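Local atomic coordinates of endo-xylogalacturonan hydrolase A (Aspergillus tubingensis, PDB entry 4C2L), a protein that hydrolyses the galacturonic acid backbone of xylogalacturonan, a heavily xylose-substituted component of the hairy regions of pectin. Residues Q73-L78 / L104-G109; L144-L149 / V168-L173; P338-L343 / V360-G365; N293-F298 / T331-Y336. All coordinates share one frame; numbering follows the deposited sequence.

How the contacts relate
The four contacts follow one another in series, none nested in or crossing another, and each joins neighbouring turns of the GH28 parallel beta-helix. Contact 1 closes first, setting 104-109 beside 73-78. Contact 2 then pairs the next two strands, 142-152 and 168-176; the first of these borders strand 102-105 of contact 1. The two contacts abut, about 11 Å between centres, through probable hydrogen bonds from Leu104 N to Glu145 O and from Ser106 N to Ser147 O. Far toward the C terminus, contact 4 (293-298 with 331-336) closes before contact 3 (338-343 with 360-365). These centres lie about 6 Å apart, and Ala297 N probably bonds Val340 O. Contacts 1 and 3 are about 42 Å apart, centre to centre.

Contact 1. Residues Q73-L78 / L104-G109; sequences QVEGLL and LRSLTG
Glu75 turns its carboxylate into the turn formed by Ser106, Leu107 and Thr108, where four hydrogen bonds hold it. CG stands anti to the carbonyl carbon (chi1 -44°), and a bend at chi2 (-60°) swings CD toward the turn. OE2 receives Leu107 N on its syn side at 2.8 Å. OE1 takes the other three donors, all standing out of the carboxylate plane: Thr108 OG1 on the anti side at 2.6 Å, Thr108 N at 2.9 Å and Ser106 OG at 2.8 Å. Gathering so many donors on one buried carboxylate would be expected to stabilise its negative charge. Thr108 sets OG1 between its own backbone N and carbonyl carbon (chi1 66°), and CG2 also packs against OE1. Ser106 is further engaged, its OG bonding Gly111 N beyond the turn.

Before the turn the backbones pair as parallel strands, with Val74 N donating to Arg105 O at 2.8 Å. On the side of this pair that carries Gln73 and Arg105, both side chains reach Asp71: the guanidinium by a salt bridge through NE, the amide through NE2. Leu107 finishes the cluster, CD1 lying 3.7 Å from Gln73 NE2 and CD2 resting over one face of the guanidinium, toward its rim. Val74 instead meets Leu104 by methyl against methyl, CG2 to CD1 at 3.8 Å. Strand pairing that gives way to a carboxylate-gripped turn joins consecutive coils here, as part of the right-handed parallel beta-helix of glycoside hydrolase family 28.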
# COMPACT_ATOMS: atom_id res chain seq x y z
N GLN A 73 8.74 -17.18 13.62
CA GLN A 73 9.74 -17.43 12.57
C GLN A 73 9.14 -18.29 11.48
O GLN A 73 8.90 -19.49 11.64
CB GLN A 73 11.01 -18.04 13.16
CG GLN A 73 11.55 -17.21 14.31
CD GLN A 73 12.79 -17.79 14.97
OE1 GLN A 73 13.27 -18.88 14.59
NE2 GLN A 73 13.31 -17.09 15.97
N VAL A 74 8.86 -17.66 10.34
CA VAL A 74 8.25 -18.35 9.22
C VAL A 74 9.36 -18.72 8.25
O VAL A 74 9.89 -17.84 7.56
CB VAL A 74 7.20 -17.45 8.53
CG1 VAL A 74 6.48 -18.22 7.42
CG2 VAL A 74 6.21 -16.88 9.56
N GLU A 75 9.74 -20.00 8.22
CA GLU A 75 10.77 -20.44 7.26
C GLU A 75 10.18 -21.33 6.17
O GLU A 75 10.83 -21.59 5.16
CB GLU A 75 11.93 -21.15 7.97
CG GLU A 75 12.40 -20.45 9.24
CD GLU A 75 12.89 -19.03 9.00
OE1 GLU A 75 13.16 -18.67 7.84
OE2 GLU A 75 13.01 -18.28 9.98
N GLY A 76 8.94 -21.78 6.38
CA GLY A 76 8.26 -22.61 5.40
C GLY A 76 7.17 -21.84 4.68
O GLY A 76 7.18 -20.60 4.63
N LEU A 77 6.23 -22.59 4.13
CA LEU A 77 5.13 -22.04 3.35
C LEU A 77 3.86 -22.05 4.19
O LEU A 77 3.50 -23.08 4.75
CB LEU A 77 4.91 -22.91 2.10
CG LEU A 77 3.68 -22.58 1.22
CD1 LEU A 77 3.71 -21.12 0.76
CD2 LEU A 77 3.60 -23.53 0.04
N LEU A 78 3.22 -20.89 4.32
CA LEU A 78 1.88 -20.82 4.93
C LEU A 78 0.95 -20.57 3.78
O LEU A 78 0.97 -19.49 3.17
CB LEU A 78 1.78 -19.65 5.93
CG LEU A 78 2.82 -19.56 7.05
CD1 LEU A 78 2.48 -18.48 8.06
CD2 LEU A 78 2.98 -20.89 7.75
N LEU A 104 7.29 -10.94 13.08
CA LEU A 104 6.80 -11.92 12.13
C LEU A 104 7.83 -11.91 11.03
O LEU A 104 7.90 -10.96 10.24
CB LEU A 104 5.42 -11.53 11.59
CG LEU A 104 4.79 -12.42 10.50
CD1 LEU A 104 4.48 -13.81 11.02
CD2 LEU A 104 3.50 -11.79 9.96
N ARG A 105 8.65 -12.95 11.00
CA ARG A 105 9.85 -12.84 10.17
C ARG A 105 10.34 -14.15 9.63
O ARG A 105 10.09 -15.19 10.22
CB ARG A 105 10.95 -12.16 10.98
CG ARG A 105 11.30 -12.86 12.28
CD ARG A 105 12.37 -12.04 13.00
NE ARG A 105 12.81 -12.68 14.22
CZ ARG A 105 13.94 -12.37 14.84
NH1 ARG A 105 14.75 -11.45 14.32
NH2 ARG A 105 14.27 -13.00 15.96
N SER A 106 11.02 -14.09 8.49
CA SER A 106 11.76 -15.25 8.02
C SER A 106 13.23 -14.95 8.25
O SER A 106 13.74 -13.96 7.74
CB SER A 106 11.50 -15.53 6.54
OG SER A 106 12.32 -16.63 6.13
N LEU A 107 13.88 -15.77 9.08
CA LEU A 107 15.30 -15.56 9.36
C LEU A 107 16.19 -16.22 8.31
O LEU A 107 17.35 -15.85 8.15
CB LEU A 107 15.66 -16.00 10.79
CG LEU A 107 15.13 -15.11 11.93
CD1 LEU A 107 15.48 -15.70 13.30
CD2 LEU A 107 15.66 -13.68 11.80
N THR A 108 15.64 -17.19 7.58
CA THR A 108 16.39 -17.81 6.48
C THR A 108 16.18 -17.09 5.17
O THR A 108 17.00 -17.19 4.24
CB THR A 108 16.02 -19.29 6.26
OG1 THR A 108 14.66 -19.38 5.83
CG2 THR A 108 16.22 -20.10 7.55
N GLY A 109 15.05 -16.38 5.07
CA GLY A 109 14.60 -15.79 3.81
C GLY A 109 13.75 -16.72 2.95
O GLY A 109 13.35 -16.33 1.85

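Contact 2. Residues L144-L149 / V168-L173; sequences LEISGL and VVFSNL
Leu144-Ser147 and Val168-Ser171 run as parallel strands in exact register, their axes 4.7 Å apart and inclined by only 8°. They are successive rungs on one wall of the GH28 right-handed parallel beta-helix. Backbone bonds alternate between the strands: Val169 N to Leu144 O, Ile146 N to Val169 O at 2.8 Å, and Ser171 N to Ile146 O.

Equivalent side chains stack in file. On the buried face, Leu144 and Val168 run alongside each other with their tips in the same direction, Leu144 CD1 meeting Val168 CG2 at 4.0 Å. Ile146 and Phe170 repeat the arrangement. Ile146 puts CG1 anti to the carbonyl carbon (chi1 -53°), and CD1 at the end of that branch lies over one face of the Phe170 ring, offset toward the rim, in a CH-pi contact 4.1 Å from the centroid. The same methyl touches Val168 CG1. Ile138 of strand 134-139 packs against Leu144, Ile146 and Phe170, while Phe191 meets the Phe170 ring edge-to-face.

The other face carries Glu145, Ser147, Val169 and Ser171. Ser147 OG, turned between its backbone N and carbonyl carbon (chi1 68°), donates to Glu145 OE2 along its own strand, and Ser147 CB lies against Ser171 CB.

The chain turns a corner at Asn172. Past it Leu173 keeps alongside Leu149, Leu149 CD1 to Leu173 CD2 at 4.0 Å, and Leu173 CD2 also approaches Ser147 CA. Gly148, with positive phi, adds one more bond of the backbone pattern, N to Ser171 O at 3.1 Å, and this N is also met weakly by Asn172 O.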
# COMPACT_ATOMS: atom_id res chain seq x y z
N LEU A 144 5.83 -3.66 16.23
CA LEU A 144 5.60 -4.79 15.36
C LEU A 144 6.65 -4.76 14.26
O LEU A 144 6.89 -3.71 13.67
CB LEU A 144 4.21 -4.72 14.74
CG LEU A 144 3.08 -4.45 15.75
CD1 LEU A 144 1.79 -4.06 15.06
CD2 LEU A 144 2.86 -5.66 16.64
N GLU A 145 7.25 -5.91 14.00
CA GLU A 145 8.31 -6.00 13.01
C GLU A 145 7.97 -7.15 12.06
O GLU A 145 7.69 -8.27 12.51
CB GLU A 145 9.65 -6.23 13.74
CG GLU A 145 10.88 -6.21 12.85
CD GLU A 145 11.31 -7.58 12.34
OE1 GLU A 145 10.75 -8.63 12.75
OE2 GLU A 145 12.26 -7.61 11.52
N ILE A 146 7.93 -6.85 10.77
CA ILE A 146 7.58 -7.81 9.73
C ILE A 146 8.73 -7.80 8.73
O ILE A 146 8.99 -6.79 8.08
CB ILE A 146 6.26 -7.44 9.01
CG1 ILE A 146 5.13 -7.23 10.03
CG2 ILE A 146 5.86 -8.53 8.01
CD1 ILE A 146 5.08 -5.81 10.57
N SER A 147 9.40 -8.94 8.56
CA SER A 147 10.64 -8.91 7.78
C SER A 147 11.07 -10.23 7.16
O SER A 147 10.75 -11.30 7.66
CB SER A 147 11.78 -8.40 8.66
OG SER A 147 12.11 -9.34 9.68
N GLY A 148 11.79 -10.12 6.05
CA GLY A 148 12.49 -11.23 5.45
C GLY A 148 11.68 -12.18 4.63
O GLY A 148 12.23 -13.12 4.05
N LEU A 149 10.38 -11.95 4.52
CA LEU A 149 9.56 -12.98 3.90
C LEU A 149 8.95 -12.54 2.59
O LEU A 149 9.03 -11.36 2.24
CB LEU A 149 8.50 -13.46 4.90
CG LEU A 149 7.66 -12.41 5.58
CD1 LEU A 149 6.54 -12.03 4.63
CD2 LEU A 149 7.12 -12.98 6.88
N VAL A 168 5.80 0.41 13.76
CA VAL A 168 5.62 -0.76 12.92
C VAL A 168 6.68 -0.68 11.83
O VAL A 168 6.80 0.35 11.14
CB VAL A 168 4.22 -0.76 12.28
CG1 VAL A 168 4.02 -2.00 11.41
CG2 VAL A 168 3.16 -0.69 13.38
N VAL A 169 7.43 -1.76 11.66
CA VAL A 169 8.49 -1.78 10.66
C VAL A 169 8.35 -2.97 9.72
O VAL A 169 8.28 -4.11 10.18
CB VAL A 169 9.90 -1.80 11.31
CG1 VAL A 169 10.97 -1.86 10.24
CG2 VAL A 169 10.10 -0.58 12.19
N PHE A 170 8.31 -2.69 8.42
CA PHE A 170 8.30 -3.71 7.37
C PHE A 170 9.66 -3.63 6.71
O PHE A 170 10.03 -2.57 6.21
CB PHE A 170 7.24 -3.41 6.31
CG PHE A 170 5.82 -3.41 6.82
CD1 PHE A 170 5.25 -2.24 7.31
CD2 PHE A 170 5.04 -4.56 6.78
CE1 PHE A 170 3.93 -2.21 7.77
CE2 PHE A 170 3.72 -4.55 7.25
CZ PHE A 170 3.16 -3.37 7.74
N SER A 171 10.41 -4.73 6.71
CA SER A 171 11.76 -4.71 6.14
C SER A 171 12.06 -5.93 5.29
O SER A 171 11.69 -7.04 5.65
CB SER A 171 12.79 -4.64 7.29
OG SER A 171 14.09 -4.64 6.76
N ASN A 172 12.77 -5.74 4.17
CA ASN A 172 13.25 -6.87 3.37
C ASN A 172 12.12 -7.81 2.96
O ASN A 172 12.19 -9.02 3.19
CB ASN A 172 14.32 -7.65 4.16
CG ASN A 172 15.60 -6.85 4.32
OD1 ASN A 172 16.04 -6.20 3.38
ND2 ASN A 172 16.19 -6.90 5.50
N LEU A 173 11.06 -7.25 2.40
CA LEU A 173 9.92 -8.04 1.96
C LEU A 173 9.89 -8.14 0.45
O LEU A 173 10.21 -7.17 -0.27
CB LEU A 173 8.60 -7.43 2.46
CG LEU A 173 8.36 -7.27 3.96
CD1 LEU A 173 6.96 -6.73 4.20
CD2 LEU A 173 8.53 -8.61 4.68

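Contact 3. Residues P338-L343 / V360-G365; sequences PVVANL and VKAPSG
Val340 lays its CG1 methyl on one face of the Lys361-Ala362 peptide group, almost directly above Ala362 N at 3.5 Å and slightly farther, 3.8 Å, from Lys361 C. At the edge of the same peptide, Lys361 O probably accepts a hydrogen bond from Thr332 N. A second flat group lies in the other segment: Ala362 CB stands above the plane of the Pro338-Val339 peptide but off to the side, 4.0 Å from Pro338 O and close to Pro338 CA. No hydrogen bond passes between the segments.

Val340 carries most of this. CG1 stands anti to the carbonyl carbon (chi1 -59°), which places it against 360-362, and CG2 takes the position between backbone N and carbonyl carbon, where it skirts Val360 O at 4.2 Å. CG1 also touches Ala362 CB at 4.1 Å, whereas the two valine side chains meet more loosely, Val340 CB to Val360 CG1 at 4.4 Å. Thr332, just upstream of Val340 in the chain, packs against Val340, Val360 and Ala362.

Beyond Ala362 the chain folds back in a type I beta turn, Gly365 N returning to Ala362 O at 2.9 Å. Gly365 has positive phi, where a side chain would crowd the preceding carbonyl. Ser364 OG bonds Asp337 OD1, just ahead of the cis peptide that precedes Pro338. The contact thus packs the loop between strands 350-358 and 368-372 against the start of strand 339-344, near the C-terminal end of the GH28 parallel beta-helix.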
# COMPACT_ATOMS: atom_id res chain seq x y z
N PRO A 338 3.31 14.16 -24.70
CA PRO A 338 4.51 14.72 -24.04
C PRO A 338 4.38 15.03 -22.54
O PRO A 338 5.35 15.48 -21.93
CB PRO A 338 4.71 16.03 -24.80
CG PRO A 338 3.32 16.47 -25.10
CD PRO A 338 2.52 15.22 -25.36
N VAL A 339 3.20 14.79 -21.98
CA VAL A 339 2.92 15.14 -20.58
C VAL A 339 3.55 14.11 -19.64
O VAL A 339 3.30 12.91 -19.77
CB VAL A 339 1.39 15.24 -20.34
CG1 VAL A 339 1.10 15.61 -18.89
CG2 VAL A 339 0.77 16.26 -21.29
N VAL A 340 4.36 14.59 -18.70
CA VAL A 340 5.02 13.72 -17.71
C VAL A 340 4.43 13.88 -16.30
O VAL A 340 4.73 13.08 -15.41
CB VAL A 340 6.54 13.96 -17.66
CG1 VAL A 340 7.17 13.71 -19.04
CG2 VAL A 340 6.86 15.38 -17.18
N ALA A 341 3.60 14.90 -16.12
CA ALA A 341 2.95 15.15 -14.82
C ALA A 341 1.65 15.91 -15.01
O ALA A 341 1.57 16.77 -15.89
CB ALA A 341 3.88 15.90 -13.88
N ASN A 342 0.65 15.62 -14.19
CA ASN A 342 -0.65 16.27 -14.27
C ASN A 342 -0.99 16.76 -12.87
O ASN A 342 -1.40 15.97 -12.01
CB ASN A 342 -1.71 15.28 -14.78
CG ASN A 342 -2.98 15.97 -15.25
OD1 ASN A 342 -3.32 17.08 -14.81
ND2 ASN A 342 -3.70 15.32 -16.17
N LEU A 343 -0.79 18.05 -12.63
CA LEU A 343 -0.94 18.61 -11.29
C LEU A 343 -2.23 19.40 -11.26
O LEU A 343 -2.24 20.63 -11.47
CB LEU A 343 0.26 19.49 -10.93
CG LEU A 343 1.67 18.94 -11.19
CD1 LEU A 343 2.76 19.93 -10.77
CD2 LEU A 343 1.88 17.61 -10.49
N VAL A 360 12.63 14.19 -15.50
CA VAL A 360 11.86 13.18 -16.20
C VAL A 360 11.42 13.64 -17.59
O VAL A 360 10.97 14.77 -17.77
CB VAL A 360 10.64 12.75 -15.35
CG1 VAL A 360 9.89 11.61 -16.02
CG2 VAL A 360 11.11 12.31 -13.97
N LYS A 361 11.58 12.75 -18.57
CA LYS A 361 11.16 13.04 -19.94
C LYS A 361 10.21 11.98 -20.45
O LYS A 361 10.24 10.83 -19.99
CB LYS A 361 12.40 13.11 -20.85
CG LYS A 361 13.24 14.36 -20.63
CD LYS A 361 14.57 14.28 -21.36
CE LYS A 361 15.14 15.67 -21.63
NZ LYS A 361 15.07 16.57 -20.45
N ALA A 362 9.36 12.36 -21.40
CA ALA A 362 8.54 11.42 -22.14
C ALA A 362 9.45 10.72 -23.19
O ALA A 362 10.57 11.16 -23.40
CB ALA A 362 7.38 12.14 -22.80
N PRO A 363 8.99 9.61 -23.79
CA PRO A 363 9.81 8.92 -24.81
C PRO A 363 10.28 9.83 -25.96
O PRO A 363 11.40 9.67 -26.44
CB PRO A 363 8.87 7.82 -25.31
CG PRO A 363 8.09 7.46 -24.07
CD PRO A 363 7.80 8.80 -23.44
N SER A 364 9.43 10.77 -26.38
CA SER A 364 9.76 11.78 -27.39
C SER A 364 10.90 12.72 -27.00
O SER A 364 11.45 13.42 -27.86
CB SER A 364 8.53 12.62 -27.69
OG SER A 364 8.19 13.41 -26.55
N GLY A 365 11.24 12.76 -25.72
CA GLY A 365 12.24 13.70 -25.20
C GLY A 365 11.60 14.95 -24.60
O GLY A 365 12.28 15.72 -23.93

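Contact 4. Residues N293-F298 / T331-Y336; sequences NSDYAF and TTSDKY
Tyr296 and Tyr336 stack offset and almost parallel, centroids 4.2 Å apart and planes at 7°, between neighbouring coils of the GH28 right-handed parallel beta-helix. Their side chains cross at about a right angle. Tyr336 CD2 lies over one face of Tyr296, offset toward the rim, while Tyr296 OH sits 3.5 Å above the centre of the Tyr336 ring and bonds Asn342 ND2. Lys335 CG lies over the opposite face of Tyr336, and Asp295 O meets that ring in plane at its edge.

Asp295 faces Ser333. Ser333 OG, set between its backbone N and carbonyl carbon (chi1 75°), donates to the anti lone pair of Asp295 OD1 at 2.6 Å and accepts Lys335 N, making an ST turn. Ser333 N bonds Ser294 O. Asn293 N reaches Thr331 O, while its ND2 turns to Asn260. The side chain of Asp295 is about 8 Å from that of His233, which is assigned to the active site by similarity. Lys335, extended obliquely across Asp295, keeps NZ 4.3 Å from Asp295 OD2, and one water joins them, 2.7 Å from Asp295 OD2 and 2.9 Å from Lys335 NZ.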
# COMPACT_ATOMS: atom_id res chain seq x y z
N ASN A 293 9.09 3.92 -17.39
CA ASN A 293 7.92 3.59 -18.18
C ASN A 293 6.60 3.70 -17.39
O ASN A 293 5.64 3.01 -17.68
CB ASN A 293 8.07 2.18 -18.81
CG ASN A 293 7.13 1.96 -19.97
OD1 ASN A 293 6.98 2.82 -20.82
ND2 ASN A 293 6.47 0.80 -20.00
N SER A 294 6.57 4.59 -16.40
CA SER A 294 5.32 4.89 -15.69
C SER A 294 4.54 5.98 -16.45
O SER A 294 5.15 6.80 -17.13
CB SER A 294 5.62 5.31 -14.26
OG SER A 294 6.14 4.20 -13.55
N ASP A 295 3.22 5.98 -16.35
CA ASP A 295 2.44 6.89 -17.21
C ASP A 295 2.61 8.37 -16.86
O ASP A 295 2.71 9.22 -17.75
CB ASP A 295 0.96 6.50 -17.26
CG ASP A 295 0.76 5.07 -17.75
OD1 ASP A 295 1.53 4.60 -18.62
OD2 ASP A 295 -0.18 4.42 -17.25
N TYR A 296 2.63 8.68 -15.57
CA TYR A 296 2.99 10.01 -15.09
C TYR A 296 4.08 9.84 -14.05
O TYR A 296 4.09 8.86 -13.29
CB TYR A 296 1.81 10.70 -14.40
CG TYR A 296 0.69 11.20 -15.28
CD1 TYR A 296 0.94 12.00 -16.40
CD2 TYR A 296 -0.64 10.95 -14.94
CE1 TYR A 296 -0.10 12.49 -17.17
CE2 TYR A 296 -1.68 11.44 -15.70
CZ TYR A 296 -1.40 12.21 -16.81
OH TYR A 296 -2.45 12.69 -17.57
N ALA A 297 4.97 10.82 -13.96
CA ALA A 297 5.94 10.87 -12.90
C ALA A 297 5.26 11.33 -11.61
O ALA A 297 5.56 10.83 -10.53
CB ALA A 297 7.07 11.83 -13.26
N PHE A 298 4.38 12.31 -11.73
CA PHE A 298 3.65 12.81 -10.56
C PHE A 298 2.27 13.27 -10.95
O PHE A 298 2.05 13.79 -12.06
CB PHE A 298 4.41 13.95 -9.87
CG PHE A 298 3.99 14.17 -8.45
CD1 PHE A 298 4.54 13.39 -7.43
CD2 PHE A 298 3.03 15.12 -8.12
CE1 PHE A 298 4.14 13.56 -6.11
CE2 PHE A 298 2.64 15.30 -6.79
CZ PHE A 298 3.19 14.52 -5.79
N THR A 331 12.11 8.04 -17.52
CA THR A 331 11.33 8.21 -18.73
C THR A 331 9.95 7.66 -18.48
O THR A 331 9.80 6.54 -17.97
CB THR A 331 11.98 7.44 -19.91
OG1 THR A 331 13.38 7.73 -19.95
CG2 THR A 331 11.36 7.84 -21.23
N THR A 332 8.94 8.44 -18.84
CA THR A 332 7.56 7.98 -18.76
C THR A 332 7.22 7.07 -19.95
O THR A 332 8.03 6.88 -20.85
CB THR A 332 6.56 9.16 -18.71
OG1 THR A 332 6.81 10.06 -19.80
CG2 THR A 332 6.66 9.91 -17.37
N SER A 333 6.02 6.52 -19.92
CA SER A 333 5.50 5.70 -21.01
C SER A 333 5.04 6.56 -22.19
O SER A 333 5.02 7.79 -22.10
CB SER A 333 4.31 4.89 -20.50
OG SER A 333 3.17 5.72 -20.37
N ASP A 334 4.64 5.89 -23.27
CA ASP A 334 4.05 6.54 -24.44
C ASP A 334 2.68 7.15 -24.16
O ASP A 334 2.23 8.01 -24.90
CB ASP A 334 3.84 5.52 -25.58
CG ASP A 334 5.14 5.01 -26.14
OD1 ASP A 334 6.14 5.75 -26.16
OD2 ASP A 334 5.15 3.84 -26.58
N LYS A 335 2.02 6.69 -23.10
CA LYS A 335 0.60 6.92 -22.95
C LYS A 335 0.19 8.40 -23.01
O LYS A 335 -0.74 8.75 -23.73
CB LYS A 335 0.07 6.30 -21.66
CG LYS A 335 -1.43 6.47 -21.52
CD LYS A 335 -1.96 5.74 -20.31
CE LYS A 335 -3.48 5.81 -20.29
NZ LYS A 335 -3.99 5.08 -19.11
N TYR A 336 0.86 9.24 -22.22
CA TYR A 336 0.49 10.65 -22.13
C TYR A 336 1.49 11.60 -22.78
O TYR A 336 1.31 12.82 -22.77
CB TYR A 336 0.26 11.06 -20.68
CG TYR A 336 -0.88 10.34 -20.01
CD1 TYR A 336 -2.19 10.47 -20.49
CD2 TYR A 336 -0.66 9.54 -18.89
CE1 TYR A 336 -3.25 9.81 -19.87
CE2 TYR A 336 -1.71 8.88 -18.26
CZ TYR A 336 -3.00 9.02 -18.75
OH TYR A 336 -4.03 8.36 -18.12
O HOH W 1 5.55 3.13 -23.29
O HOH W 2 9.34 4.63 -21.39
O HOH W 3 2.86 8.74 -20.38
O HOH W 4 -2.59 5.41 -16.61